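Local coordinates for protein acyl-CoA dehydrogenase (Mycobacterium thermoresistibile, PDB 3NF4) that binds flavin-adenine dinucleotide and probably oxidises acyl-CoA thioesters to enoyl-CoA by alpha,beta-dehydrogenation, at residues L261-Y272 against A335-F346; S321-L329 against R378-T386. All coordinates share one frame; numbering follows the deposited sequence.

Contact 1: L261-Y272 against A335-F346; sequences LAQAALDEAVAY and AMKVTTDAVQVF
Ala262, Ala265 and Ala269 lie against Ala335, Val338, Ala342 and Val345 where two long helices of the C-terminal helical domain of the acyl-CoA dehydrogenase fold run side by side, parallel to within 20°, their axes approaching to 8.8 Å over these segments. Small residues suit so close a pairing: the methyl CB of Ala342 sits 4.1 Å from CB of both Ala265 and Ala269. The beta-branched residues fill in between. Val338 sets CG1 against O of Ala262, and Val345 CG1 lies 3.9 Å from Ala269 CB.

Thr339 divides its two branches. CG2 meets Ala265 CB, while Thr339 OG1, placed between the backbone N and the carbonyl carbon by a chi1 of 50°, makes a 2.7 Å hydrogen bond to Ala335 O within its own helix.

Aromatic contacts close the C-terminal end of the pairing, where flat rings can fill the wider gap between Tyr272 and Phe346. They form an offset stack, centroids 4.3 Å apart and planes at 19°, with Phe346 CD2 over one face of the tyrosine ring, toward its rim. CB of Tyr272 makes a CH-pi contact over the Phe346 ring, 3.8 Å from its centroid, and Phe346 CZ reaches to 3.4 Å from Glu268 O.

Contact 2: S321-L329 against R378-T386; sequences SQQASIAKL and RLVIARGLT
Gln322 reaches Ile381 by bending: with chi1 at -82° its CG lies beside the backbone N, and a second bend at chi2 swings the amide across to the other helix. There Gln322 NE2 donates to Ile381 O at 3.3 Å, with an N-H...O angle of 159°. The bond uses a lone pair in the carbonyl plane, and the acceptor lies close to the amide's own plane. Glutamine is long enough to span the gap and polar enough to meet a main-chain carbonyl near the end of helix 374-383. Gln322 OE1 passes 3.9 Å from CA of Gly384, where the backbone has no side chain to obstruct the amide.

The two helices run roughly antiparallel, at 149°, and pack within the helical C-terminal domain of the acyl-CoA dehydrogenase fold. Ile381 points CD1 into the interface, 3.8 Å from CG1 of Ile326, and the two isoleucine chains cross at about a right angle. Ser325, small enough to lie close to the opposing helix, sets OG 3.3 Å from Val380 CG1; the hydroxyl is hydrogen-bonded to Gln377. Leu329 lays CD1 over one face of the Arg378 guanidinium, 3.7 Å from NH1. The apolar methyl can cover this flat group without taking any of its N-H donors, which lie in the plane of the group, and NE makes a salt bridge to Asp295 of a neighbouring subunit.

In the fold
Contacts 1 and 2 both draw on helix 321-346: contact 2 takes its first turns and contact 1 its last. Their centres are about 27 Å apart, their nearest atoms about 7 Å, and they do not touch. Along the chain the order is 261-272, 321-329, 335-346, 378-386, so the two pairings interleave. Helix 247-274 accompanies the shared helix at both ends, meeting it in contact 1 and again through Arg251 and Leu252 near contact 2, where helix 374-383 packs as well. Both contacts adjoin other subunits of the tetramer: Gln344 hydrogen-bonds to Lys365 of the second subunit, and helix 374-383 packs on the third. Near contact 2, Leu379 of that helix belongs to the FAD pocket.

Contact 1: L261-Y272 against A335-F346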
ATOM      1  N   LEU A 261     -15.378  -7.815  13.426  1.00 40.66           N
ATOM      2  CA  LEU A 261     -14.836  -6.579  14.014  1.00 40.77           C
ATOM      3  C   LEU A 261     -14.731  -5.457  12.961  1.00 40.30           C
ATOM      4  O   LEU A 261     -15.112  -4.297  13.236  1.00 39.61           O
ATOM      5  CB  LEU A 261     -13.438  -6.824  14.634  1.00 40.88           C
ATOM      6  CG  LEU A 261     -12.763  -5.608  15.277  1.00 41.29           C
ATOM      7  CD1 LEU A 261     -13.609  -4.947  16.435  1.00 40.93           C
ATOM      8  CD2 LEU A 261     -11.335  -5.936  15.743  1.00 40.89           C
ATOM      9  N   ALA A 262     -14.209  -5.786  11.771  1.00 39.19           N
ATOM     10  CA  ALA A 262     -14.235  -4.810  10.668  1.00 39.09           C
ATOM     11  C   ALA A 262     -15.666  -4.382  10.281  1.00 39.37           C
ATOM     12  O   ALA A 262     -15.906  -3.208  10.056  1.00 39.69           O
ATOM     13  CB  ALA A 262     -13.498  -5.336   9.427  1.00 38.48           C
ATOM     14  N   GLN A 263     -16.605  -5.326  10.191  1.00 39.85           N
ATOM     15  CA  GLN A 263     -18.000  -4.982   9.856  1.00 40.50           C
ATOM     16  C   GLN A 263     -18.618  -4.045  10.911  1.00 41.18           C
ATOM     17  O   GLN A 263     -19.325  -3.093  10.558  1.00 42.70           O
ATOM     18  CB  GLN A 263     -18.858  -6.241   9.673  1.00 40.81           C
ATOM     19  CG  GLN A 263     -20.360  -6.006   9.397  1.00 42.11           C
ATOM     20  CD  GLN A 263     -20.629  -5.348   8.018  1.00 42.48           C
ATOM     21  OE1 GLN A 263     -20.135  -5.789   6.965  1.00 40.47           O
ATOM     22  NE2 GLN A 263     -21.421  -4.296   8.038  1.00 41.93           N
ATOM     23  N   ALA A 264     -18.377  -4.318  12.189  1.00 40.77           N
ATOM     24  CA  ALA A 264     -18.845  -3.420  13.266  1.00 41.52           C
ATOM     25  C   ALA A 264     -18.318  -1.969  13.124  1.00 40.92           C
ATOM     26  O   ALA A 264     -19.041  -1.016  13.326  1.00 41.45           O
ATOM     27  CB  ALA A 264     -18.442  -3.982  14.624  1.00 41.30           C
ATOM     28  N   ALA A 265     -17.048  -1.820  12.781  1.00 41.17           N
ATOM     29  CA  ALA A 265     -16.418  -0.503  12.612  1.00 41.08           C
ATOM     30  C   ALA A 265     -16.935   0.167  11.333  1.00 41.82           C
ATOM     31  O   ALA A 265     -17.138   1.376  11.308  1.00 43.06           O
ATOM     32  CB  ALA A 265     -14.903  -0.631  12.592  1.00 39.57           C
ATOM     33  N   LEU A 266     -17.186  -0.609  10.286  1.00 41.73           N
ATOM     34  CA  LEU A 266     -17.808  -0.060   9.096  1.00 42.94           C
ATOM     35  C   LEU A 266     -19.239   0.506   9.361  1.00 44.93           C
ATOM     36  O   LEU A 266     -19.556   1.598   8.860  1.00 45.10           O
ATOM     37  CB  LEU A 266     -17.820  -1.079   7.944  1.00 42.47           C
ATOM     38  CG  LEU A 266     -18.488  -0.608   6.629  1.00 42.92           C
ATOM     39  CD1 LEU A 266     -17.613   0.407   5.947  1.00 40.59           C
ATOM     40  CD2 LEU A 266     -18.832  -1.745   5.620  1.00 40.56           C
ATOM     41  N   ASP A 267     -20.081  -0.225  10.110  1.00 45.61           N
ATOM     42  CA  ASP A 267     -21.443   0.250  10.446  1.00 48.11           C
ATOM     43  C   ASP A 267     -21.438   1.576  11.272  1.00 48.59           C
ATOM     44  O   ASP A 267     -22.206   2.497  10.967  1.00 48.94           O
ATOM     45  CB  ASP A 267     -22.277  -0.838  11.166  1.00 48.61           C
ATOM     46  CG  ASP A 267     -22.635  -2.037  10.251  1.00 53.12           C
ATOM     47  OD1 ASP A 267     -22.723  -1.871   8.998  1.00 55.54           O
ATOM     48  OD2 ASP A 267     -22.868  -3.156  10.786  1.00 54.99           O
ATOM     49  N   GLU A 268     -20.578   1.673  12.292  1.00 47.72           N
ATOM     50  CA  GLU A 268     -20.375   2.941  12.993  1.00 48.20           C
ATOM     51  C   GLU A 268     -20.079   4.124  12.050  1.00 47.51           C
ATOM     52  O   GLU A 268     -20.698   5.187  12.175  1.00 47.66           O
ATOM     53  CB  GLU A 268     -19.233   2.836  14.005  1.00 48.15           C
ATOM     54  CG  GLU A 268     -19.486   1.906  15.184  1.00 51.43           C
ATOM     55  CD  GLU A 268     -20.554   2.431  16.146  1.00 59.78           C
ATOM     56  OE1 GLU A 268     -20.788   3.673  16.178  1.00 62.67           O
ATOM     57  OE2 GLU A 268     -21.147   1.601  16.891  1.00 60.45           O
ATOM     58  N   ALA A 269     -19.140   3.932  11.119  1.00 45.79           N
ATOM     59  CA  ALA A 269     -18.668   5.015  10.254  1.00 45.20           C
ATOM     60  C   ALA A 269     -19.704   5.429   9.190  1.00 46.09           C
ATOM     61  O   ALA A 269     -19.863   6.621   8.905  1.00 46.47           O
ATOM     62  CB  ALA A 269     -17.318   4.655   9.602  1.00 43.01           C
ATOM     63  N   VAL A 270     -20.388   4.449   8.598  1.00 46.57           N
ATOM     64  CA  VAL A 270     -21.520   4.717   7.699  1.00 48.21           C
ATOM     65  C   VAL A 270     -22.623   5.523   8.403  1.00 49.57           C
ATOM     66  O   VAL A 270     -23.033   6.552   7.895  1.00 50.20           O
ATOM     67  CB  VAL A 270     -22.095   3.420   7.072  1.00 48.47           C
ATOM     68  CG1 VAL A 270     -23.396   3.696   6.320  1.00 47.94           C
ATOM     69  CG2 VAL A 270     -21.042   2.768   6.142  1.00 48.56           C
ATOM     70  N   ALA A 271     -23.079   5.077   9.571  1.00 50.44           N
ATOM     71  CA  ALA A 271     -24.052   5.863  10.350  1.00 52.85           C
ATOM     72  C   ALA A 271     -23.580   7.311  10.612  1.00 53.40           C
ATOM     73  O   ALA A 271     -24.309   8.261  10.267  1.00 54.73           O
ATOM     74  CB  ALA A 271     -24.444   5.154  11.677  1.00 52.89           C
ATOM     75  N   TYR A 272     -22.380   7.481  11.187  1.00 51.96           N
ATOM     76  CA  TYR A 272     -21.815   8.824  11.420  1.00 52.53           C
ATOM     77  C   TYR A 272     -21.720   9.722  10.179  1.00 52.82           C
ATOM     78  O   TYR A 272     -22.097  10.887  10.233  1.00 52.79           O
ATOM     79  CB  TYR A 272     -20.425   8.756  12.067  1.00 51.79           C
ATOM     80  CG  TYR A 272     -19.961  10.108  12.619  1.00 54.58           C
ATOM     81  CD1 TYR A 272     -20.474  10.602  13.825  1.00 58.65           C
ATOM     82  CD2 TYR A 272     -19.036  10.902  11.930  1.00 54.05           C
ATOM     83  CE1 TYR A 272     -20.052  11.844  14.348  1.00 59.80           C
ATOM     84  CE2 TYR A 272     -18.619  12.138  12.438  1.00 55.57           C
ATOM     85  CZ  TYR A 272     -19.135  12.599  13.644  1.00 59.25           C
ATOM     86  OH  TYR A 272     -18.741  13.815  14.159  1.00 62.60           O
ATOM     87  N   ALA A 335      -9.060  -5.805   8.911  1.00 35.61           N
ATOM     88  CA  ALA A 335      -9.535  -5.226  10.175  1.00 36.14           C
ATOM     89  C   ALA A 335      -8.643  -4.056  10.635  1.00 36.14           C
ATOM     90  O   ALA A 335      -9.147  -3.011  11.058  1.00 36.52           O
ATOM     91  CB  ALA A 335      -9.706  -6.294  11.301  1.00 35.80           C
ATOM     92  N   MET A 336      -7.326  -4.211  10.522  1.00 36.62           N
ATOM     93  CA  MET A 336      -6.435  -3.130  10.924  1.00 36.84           C
ATOM     94  C   MET A 336      -6.651  -1.890  10.054  1.00 36.90           C
ATOM     95  O   MET A 336      -6.711  -0.770  10.570  1.00 37.23           O
ATOM     96  CB  MET A 336      -4.962  -3.554  10.902  1.00 37.30           C
ATOM     97  CG  MET A 336      -4.006  -2.545  11.594  1.00 37.72           C
ATOM     98  SD  MET A 336      -4.269  -2.600  13.393  1.00 42.95           S
ATOM     99  CE  MET A 336      -5.052  -1.005  13.636  1.00 40.58           C
ATOM    100  N   LYS A 337      -6.804  -2.080   8.748  1.00 36.17           N
ATOM    101  CA  LYS A 337      -7.053  -0.931   7.846  1.00 36.74           C
ATOM    102  C   LYS A 337      -8.438  -0.270   8.015  1.00 35.79           C
ATOM    103  O   LYS A 337      -8.535   0.958   7.992  1.00 36.24           O
ATOM    104  CB  LYS A 337      -6.847  -1.354   6.382  1.00 37.61           C
ATOM    105  CG  LYS A 337      -6.957  -0.240   5.360  1.00 42.05           C
ATOM    106  CD  LYS A 337      -7.423  -0.791   3.991  1.00 49.08           C
ATOM    107  CE  LYS A 337      -7.707   0.348   2.962  1.00 52.64           C
ATOM    108  NZ  LYS A 337      -7.642  -0.131   1.529  1.00 56.15           N
ATOM    109  N   VAL A 338      -9.501  -1.072   8.151  1.00 34.43           N
ATOM    110  CA  VAL A 338     -10.875  -0.545   8.310  1.00 33.67           C
ATOM    111  C   VAL A 338     -11.083   0.155   9.670  1.00 34.26           C
ATOM    112  O   VAL A 338     -11.729   1.196   9.734  1.00 33.98           O
ATOM    113  CB  VAL A 338     -11.936  -1.669   8.097  1.00 34.31           C
ATOM    114  CG1 VAL A 338     -13.311  -1.244   8.496  1.00 32.65           C
ATOM    115  CG2 VAL A 338     -11.909  -2.201   6.604  1.00 33.09           C
ATOM    116  N   THR A 339     -10.525  -0.392  10.753  1.00 33.99           N
ATOM    117  CA  THR A 339     -10.731   0.225  12.075  1.00 33.97           C
ATOM    118  C   THR A 339      -9.986   1.564  12.175  1.00 35.13           C
ATOM    119  O   THR A 339     -10.510   2.517  12.794  1.00 36.08           O
ATOM    120  CB  THR A 339     -10.297  -0.694  13.231  1.00 34.10           C
ATOM    121  OG1 THR A 339      -8.972  -1.191  12.983  1.00 32.80           O
ATOM    122  CG2 THR A 339     -11.253  -1.880  13.421  1.00 32.70           C
ATOM    123  N   THR A 340      -8.778   1.624  11.578  1.00 34.40           N
ATOM    124  CA  THR A 340      -7.951   2.831  11.492  1.00 34.91           C
ATOM    125  C   THR A 340      -8.591   3.980  10.668  1.00 34.87           C
ATOM    126  O   THR A 340      -8.513   5.154  11.055  1.00 33.82           O
ATOM    127  CB  THR A 340      -6.534   2.522  10.885  1.00 35.40           C
ATOM    128  OG1 THR A 340      -5.813   1.664  11.789  1.00 36.91           O
ATOM    129  CG2 THR A 340      -5.723   3.825  10.656  1.00 33.93           C
ATOM    130  N   ASP A 341      -9.181   3.628   9.530  1.00 34.47           N
ATOM    131  CA  ASP A 341      -9.980   4.561   8.721  1.00 34.69           C
ATOM    132  C   ASP A 341     -11.361   4.919   9.349  1.00 34.99           C
ATOM    133  O   ASP A 341     -11.903   5.984   9.069  1.00 35.81           O
ATOM    134  CB  ASP A 341     -10.187   3.975   7.307  1.00 35.28           C
ATOM    135  CG  ASP A 341      -8.895   3.962   6.461  1.00 37.24           C
ATOM    136  OD1 ASP A 341      -7.934   4.712   6.745  1.00 40.54           O
ATOM    137  OD2 ASP A 341      -8.829   3.179   5.501  1.00 43.82           O
ATOM    138  N   ALA A 342     -11.924   4.055  10.191  1.00 33.86           N
ATOM    139  CA  ALA A 342     -13.169   4.405  10.848  1.00 35.34           C
ATOM    140  C   ALA A 342     -13.005   5.553  11.891  1.00 36.73           C
ATOM    141  O   ALA A 342     -13.932   6.361  12.051  1.00 37.72           O
ATOM    142  CB  ALA A 342     -13.910   3.168  11.435  1.00 34.67           C
ATOM    143  N   VAL A 343     -11.868   5.609  12.596  1.00 36.07           N
ATOM    144  CA  VAL A 343     -11.554   6.710  13.515  1.00 36.21           C
ATOM    145  C   VAL A 343     -11.404   7.973  12.663  1.00 38.36           C
ATOM    146  O   VAL A 343     -11.873   9.043  13.035  1.00 39.55           O
ATOM    147  CB  VAL A 343     -10.217   6.448  14.291  1.00 35.34           C
ATOM    148  CG1 VAL A 343      -9.816   7.665  15.191  1.00 34.21           C
ATOM    149  CG2 VAL A 343     -10.377   5.248  15.150  1.00 31.91           C
ATOM    150  N   GLN A 344     -10.735   7.828  11.521  1.00 39.39           N
ATOM    151  CA  GLN A 344     -10.550   8.906  10.558  1.00 41.22           C
ATOM    152  C   GLN A 344     -11.891   9.570  10.114  1.00 42.15           C
ATOM    153  O   GLN A 344     -12.010  10.799  10.126  1.00 42.67           O
ATOM    154  CB  GLN A 344      -9.719   8.390   9.355  1.00 40.63           C
ATOM    155  CG  GLN A 344      -9.082   9.494   8.447  1.00 41.11           C
ATOM    156  CD  GLN A 344      -8.058  10.335   9.183  1.00 44.06           C
ATOM    157  OE1 GLN A 344      -7.495   9.894  10.194  1.00 40.51           O
ATOM    158  NE2 GLN A 344      -7.823  11.572   8.693  1.00 44.05           N
ATOM    159  N   VAL A 345     -12.885   8.751   9.748  1.00 42.89           N
ATOM    160  CA  VAL A 345     -14.248   9.220   9.396  1.00 43.58           C
ATOM    161  C   VAL A 345     -14.931  10.081  10.513  1.00 45.14           C
ATOM    162  O   VAL A 345     -15.540  11.113  10.221  1.00 44.96           O
ATOM    163  CB  VAL A 345     -15.141   8.031   8.929  1.00 43.82           C
ATOM    164  CG1 VAL A 345     -16.585   8.440   8.780  1.00 44.32           C
ATOM    165  CG2 VAL A 345     -14.595   7.422   7.601  1.00 42.74           C
ATOM    166  N   PHE A 346     -14.781   9.689  11.782  1.00 45.57           N
ATOM    167  CA  PHE A 346     -15.348  10.479  12.892  1.00 46.82           C
ATOM    168  C   PHE A 346     -14.660  11.851  13.175  1.00 47.91           C
ATOM    169  O   PHE A 346     -15.268  12.739  13.786  1.00 49.05           O
ATOM    170  CB  PHE A 346     -15.398   9.644  14.174  1.00 46.20           C
ATOM    171  CG  PHE A 346     -16.556   8.659  14.243  1.00 45.63           C
ATOM    172  CD1 PHE A 346     -16.568   7.506  13.442  1.00 41.66           C
ATOM    173  CD2 PHE A 346     -17.603   8.858  15.144  1.00 44.79           C
ATOM    174  CE1 PHE A 346     -17.597   6.574  13.524  1.00 41.27           C
ATOM    175  CE2 PHE A 346     -18.689   7.934  15.234  1.00 44.66           C
ATOM    176  CZ  PHE A 346     -18.675   6.782  14.423  1.00 44.76           C
TER

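Contact 2: S321-L329 against R378-T386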
ATOM      1  N   SER A 321      -5.507 -25.854   3.224  1.00 58.57           N
ATOM      2  CA  SER A 321      -4.415 -25.292   3.996  1.00 58.38           C
ATOM      3  C   SER A 321      -3.914 -23.931   3.480  1.00 56.43           C
ATOM      4  O   SER A 321      -3.866 -22.979   4.253  1.00 55.29           O
ATOM      5  CB  SER A 321      -3.263 -26.285   4.005  1.00 60.17           C
ATOM      6  OG  SER A 321      -2.837 -26.504   5.330  1.00 63.57           O
ATOM      7  N   GLN A 322      -3.530 -23.856   2.198  1.00 55.38           N
ATOM      8  CA  GLN A 322      -3.114 -22.606   1.579  1.00 54.39           C
ATOM      9  C   GLN A 322      -4.198 -21.539   1.758  1.00 52.06           C
ATOM     10  O   GLN A 322      -3.908 -20.406   2.142  1.00 50.27           O
ATOM     11  CB  GLN A 322      -2.854 -22.765   0.068  1.00 55.47           C
ATOM     12  CG  GLN A 322      -1.490 -23.316  -0.362  1.00 59.37           C
ATOM     13  CD  GLN A 322      -0.291 -22.384  -0.067  1.00 61.71           C
ATOM     14  OE1 GLN A 322       0.197 -22.325   1.078  1.00 62.05           O
ATOM     15  NE2 GLN A 322       0.213 -21.704  -1.109  1.00 58.52           N
ATOM     16  N   GLN A 323      -5.441 -21.935   1.485  1.00 51.03           N
ATOM     17  CA  GLN A 323      -6.567 -21.030   1.424  1.00 49.73           C
ATOM     18  C   GLN A 323      -6.955 -20.517   2.802  1.00 49.20           C
ATOM     19  O   GLN A 323      -7.447 -19.376   2.937  1.00 49.08           O
ATOM     20  CB  GLN A 323      -7.736 -21.683   0.679  1.00 50.53           C
ATOM     21  CG  GLN A 323      -7.395 -22.010  -0.797  1.00 52.11           C
ATOM     22  CD  GLN A 323      -6.921 -23.445  -1.057  1.00 56.29           C
ATOM     23  OE1 GLN A 323      -6.582 -24.205  -0.133  1.00 57.67           O
ATOM     24  NE2 GLN A 323      -6.907 -23.829  -2.341  1.00 56.08           N
ATOM     25  N   ALA A 324      -6.703 -21.333   3.825  1.00 48.06           N
ATOM     26  CA  ALA A 324      -6.898 -20.915   5.206  1.00 47.21           C
ATOM     27  C   ALA A 324      -5.846 -19.915   5.713  1.00 45.79           C
ATOM     28  O   ALA A 324      -6.187 -19.038   6.488  1.00 43.38           O
ATOM     29  CB  ALA A 324      -7.001 -22.150   6.177  1.00 48.24           C
ATOM     30  N   SER A 325      -4.586 -20.059   5.283  1.00 45.90           N
ATOM     31  CA  SER A 325      -3.549 -19.049   5.555  1.00 46.13           C
ATOM     32  C   SER A 325      -3.844 -17.698   4.880  1.00 43.91           C
ATOM     33  O   SER A 325      -3.678 -16.625   5.481  1.00 42.30           O
ATOM     34  CB  SER A 325      -2.158 -19.540   5.118  1.00 46.82           C
ATOM     35  OG  SER A 325      -1.667 -20.424   6.100  1.00 52.37           O
ATOM     36  N   ILE A 326      -4.273 -17.787   3.625  1.00 43.10           N
ATOM     37  CA  ILE A 326      -4.648 -16.624   2.833  1.00 41.31           C
ATOM     38  C   ILE A 326      -5.842 -15.920   3.514  1.00 39.98           C
ATOM     39  O   ILE A 326      -5.806 -14.703   3.736  1.00 39.61           O
ATOM     40  CB  ILE A 326      -4.924 -17.054   1.367  1.00 41.48           C
ATOM     41  CG1 ILE A 326      -3.604 -17.388   0.670  1.00 41.93           C
ATOM     42  CG2 ILE A 326      -5.711 -16.019   0.595  1.00 38.63           C
ATOM     43  CD1 ILE A 326      -3.792 -17.978  -0.757  1.00 40.78           C
ATOM     44  N   ALA A 327      -6.867 -16.675   3.889  1.00 39.18           N
ATOM     45  CA  ALA A 327      -8.023 -16.066   4.585  1.00 38.82           C
ATOM     46  C   ALA A 327      -7.655 -15.279   5.876  1.00 38.75           C
ATOM     47  O   ALA A 327      -8.123 -14.163   6.091  1.00 38.43           O
ATOM     48  CB  ALA A 327      -9.111 -17.123   4.878  1.00 38.38           C
ATOM     49  N   LYS A 328      -6.797 -15.853   6.722  1.00 40.07           N
ATOM     50  CA  LYS A 328      -6.408 -15.229   7.998  1.00 39.37           C
ATOM     51  C   LYS A 328      -5.581 -13.950   7.778  1.00 39.04           C
ATOM     52  O   LYS A 328      -5.874 -12.916   8.366  1.00 38.55           O
ATOM     53  CB  LYS A 328      -5.685 -16.269   8.879  1.00 40.40           C
ATOM     54  CG  LYS A 328      -5.449 -15.840  10.318  1.00 39.54           C
ATOM     55  CD  LYS A 328      -4.130 -15.074  10.474  1.00 41.60           C
ATOM     56  CE  LYS A 328      -3.897 -14.713  11.940  1.00 41.80           C
ATOM     57  NZ  LYS A 328      -2.942 -13.598  12.090  1.00 41.10           N
ATOM     58  N   LEU A 329      -4.560 -14.023   6.917  1.00 39.60           N
ATOM     59  CA  LEU A 329      -3.762 -12.854   6.505  1.00 38.90           C
ATOM     60  C   LEU A 329      -4.624 -11.715   5.948  1.00 38.46           C
ATOM     61  O   LEU A 329      -4.513 -10.560   6.393  1.00 37.71           O
ATOM     62  CB  LEU A 329      -2.736 -13.246   5.440  1.00 39.32           C
ATOM     63  CG  LEU A 329      -1.975 -12.082   4.786  1.00 39.55           C
ATOM     64  CD1 LEU A 329      -0.920 -11.551   5.730  1.00 41.84           C
ATOM     65  CD2 LEU A 329      -1.311 -12.512   3.516  1.00 40.07           C
ATOM     66  N   ARG A 378       2.696 -15.585   5.601  1.00 42.27           N
ATOM     67  CA  ARG A 378       3.414 -15.429   4.354  1.00 43.45           C
ATOM     68  C   ARG A 378       4.475 -16.529   4.092  1.00 45.70           C
ATOM     69  O   ARG A 378       4.722 -16.932   2.932  1.00 44.73           O
ATOM     70  CB  ARG A 378       4.063 -14.033   4.269  1.00 43.36           C
ATOM     71  CG  ARG A 378       3.061 -12.827   4.230  1.00 41.76           C
ATOM     72  CD  ARG A 378       3.837 -11.472   4.094  1.00 43.15           C
ATOM     73  NE  ARG A 378       2.925 -10.377   3.791  1.00 43.42           N
ATOM     74  CZ  ARG A 378       2.256  -9.655   4.692  1.00 44.21           C
ATOM     75  NH1 ARG A 378       2.383  -9.878   5.992  1.00 44.45           N
ATOM     76  NH2 ARG A 378       1.417  -8.715   4.285  1.00 45.16           N
ATOM     77  N   LEU A 379       5.118 -16.990   5.166  1.00 47.52           N
ATOM     78  CA  LEU A 379       6.154 -18.027   5.059  1.00 50.02           C
ATOM     79  C   LEU A 379       5.481 -19.379   4.731  1.00 49.42           C
ATOM     80  O   LEU A 379       5.929 -20.107   3.852  1.00 49.87           O
ATOM     81  CB  LEU A 379       7.010 -18.070   6.340  1.00 51.61           C
ATOM     82  CG  LEU A 379       8.137 -19.105   6.483  1.00 57.17           C
ATOM     83  CD1 LEU A 379       9.105 -19.121   5.260  1.00 58.79           C
ATOM     84  CD2 LEU A 379       8.935 -18.943   7.816  1.00 61.51           C
ATOM     85  N   VAL A 380       4.367 -19.673   5.379  1.00 48.54           N
ATOM     86  CA  VAL A 380       3.562 -20.851   5.012  1.00 49.52           C
ATOM     87  C   VAL A 380       3.135 -20.855   3.520  1.00 49.64           C
ATOM     88  O   VAL A 380       3.399 -21.837   2.801  1.00 50.87           O
ATOM     89  CB  VAL A 380       2.369 -21.049   5.994  1.00 49.46           C
ATOM     90  CG1 VAL A 380       1.230 -21.924   5.409  1.00 49.27           C
ATOM     91  CG2 VAL A 380       2.897 -21.678   7.273  1.00 51.59           C
ATOM     92  N   ILE A 381       2.546 -19.749   3.053  1.00 47.56           N
ATOM     93  CA  ILE A 381       2.133 -19.600   1.654  1.00 46.83           C
ATOM     94  C   ILE A 381       3.300 -19.779   0.650  1.00 48.54           C
ATOM     95  O   ILE A 381       3.153 -20.472  -0.369  1.00 48.65           O
ATOM     96  CB  ILE A 381       1.389 -18.232   1.414  1.00 44.90           C
ATOM     97  CG1 ILE A 381       0.117 -18.165   2.279  1.00 43.04           C
ATOM     98  CG2 ILE A 381       1.058 -18.057  -0.055  1.00 42.23           C
ATOM     99  CD1 ILE A 381      -0.392 -16.745   2.682  1.00 38.63           C
ATOM    100  N   ALA A 382       4.442 -19.144   0.910  1.00 48.87           N
ATOM    101  CA  ALA A 382       5.583 -19.310   0.006  1.00 50.79           C
ATOM    102  C   ALA A 382       6.053 -20.772  -0.083  1.00 53.23           C
ATOM    103  O   ALA A 382       6.418 -21.232  -1.173  1.00 54.14           O
ATOM    104  CB  ALA A 382       6.745 -18.418   0.402  1.00 50.56           C
ATOM    105  N   ARG A 383       6.068 -21.483   1.053  1.00 54.35           N
ATOM    106  CA  ARG A 383       6.456 -22.903   1.068  1.00 57.29           C
ATOM    107  C   ARG A 383       5.521 -23.747   0.184  1.00 57.15           C
ATOM    108  O   ARG A 383       6.000 -24.602  -0.566  1.00 58.08           O
ATOM    109  CB  ARG A 383       6.525 -23.475   2.503  1.00 58.68           C
ATOM    110  CG  ARG A 383       7.737 -22.987   3.323  1.00 63.87           C
ATOM    111  CD  ARG A 383       7.762 -23.603   4.719  1.00 74.56           C
ATOM    112  NE  ARG A 383       8.827 -23.056   5.580  1.00 80.82           N
ATOM    113  CZ  ARG A 383       8.809 -23.060   6.920  1.00 83.06           C
ATOM    114  NH1 ARG A 383       7.780 -23.575   7.597  1.00 83.14           N
ATOM    115  NH2 ARG A 383       9.824 -22.530   7.592  1.00 84.62           N
ATOM    116  N   GLY A 384       4.206 -23.487   0.269  1.00 55.48           N
ATOM    117  CA  GLY A 384       3.207 -24.122  -0.585  1.00 55.92           C
ATOM    118  C   GLY A 384       3.360 -23.835  -2.081  1.00 56.94           C
ATOM    119  O   GLY A 384       2.702 -24.472  -2.895  1.00 57.15           O
ATOM    120  N   LEU A 385       4.219 -22.876  -2.429  1.00 57.31           N
ATOM    121  CA  LEU A 385       4.606 -22.572  -3.817  1.00 58.84           C
ATOM    122  C   LEU A 385       5.967 -23.198  -4.202  1.00 61.44           C
ATOM    123  O   LEU A 385       6.463 -23.022  -5.327  1.00 61.79           O
ATOM    124  CB  LEU A 385       4.649 -21.037  -4.050  1.00 57.18           C
ATOM    125  CG  LEU A 385       3.418 -20.150  -3.747  1.00 56.38           C
ATOM    126  CD1 LEU A 385       3.690 -18.649  -3.980  1.00 53.26           C
ATOM    127  CD2 LEU A 385       2.178 -20.605  -4.530  1.00 55.40           C
ATOM    128  N   THR A 386       6.588 -23.910  -3.268  1.00 63.77           N
ATOM    129  CA  THR A 386       7.915 -24.472  -3.533  1.00 67.42           C
ATOM    130  C   THR A 386       7.865 -25.935  -4.004  1.00 69.17           C
ATOM    131  O   THR A 386       8.260 -26.234  -5.147  1.00 70.94           O
ATOM    132  CB  THR A 386       8.866 -24.269  -2.319  1.00 68.29           C
ATOM    133  OG1 THR A 386       8.903 -22.873  -1.987  1.00 67.50           O
ATOM    134  CG2 THR A 386      10.299 -24.750  -2.624  1.00 70.51           C
TER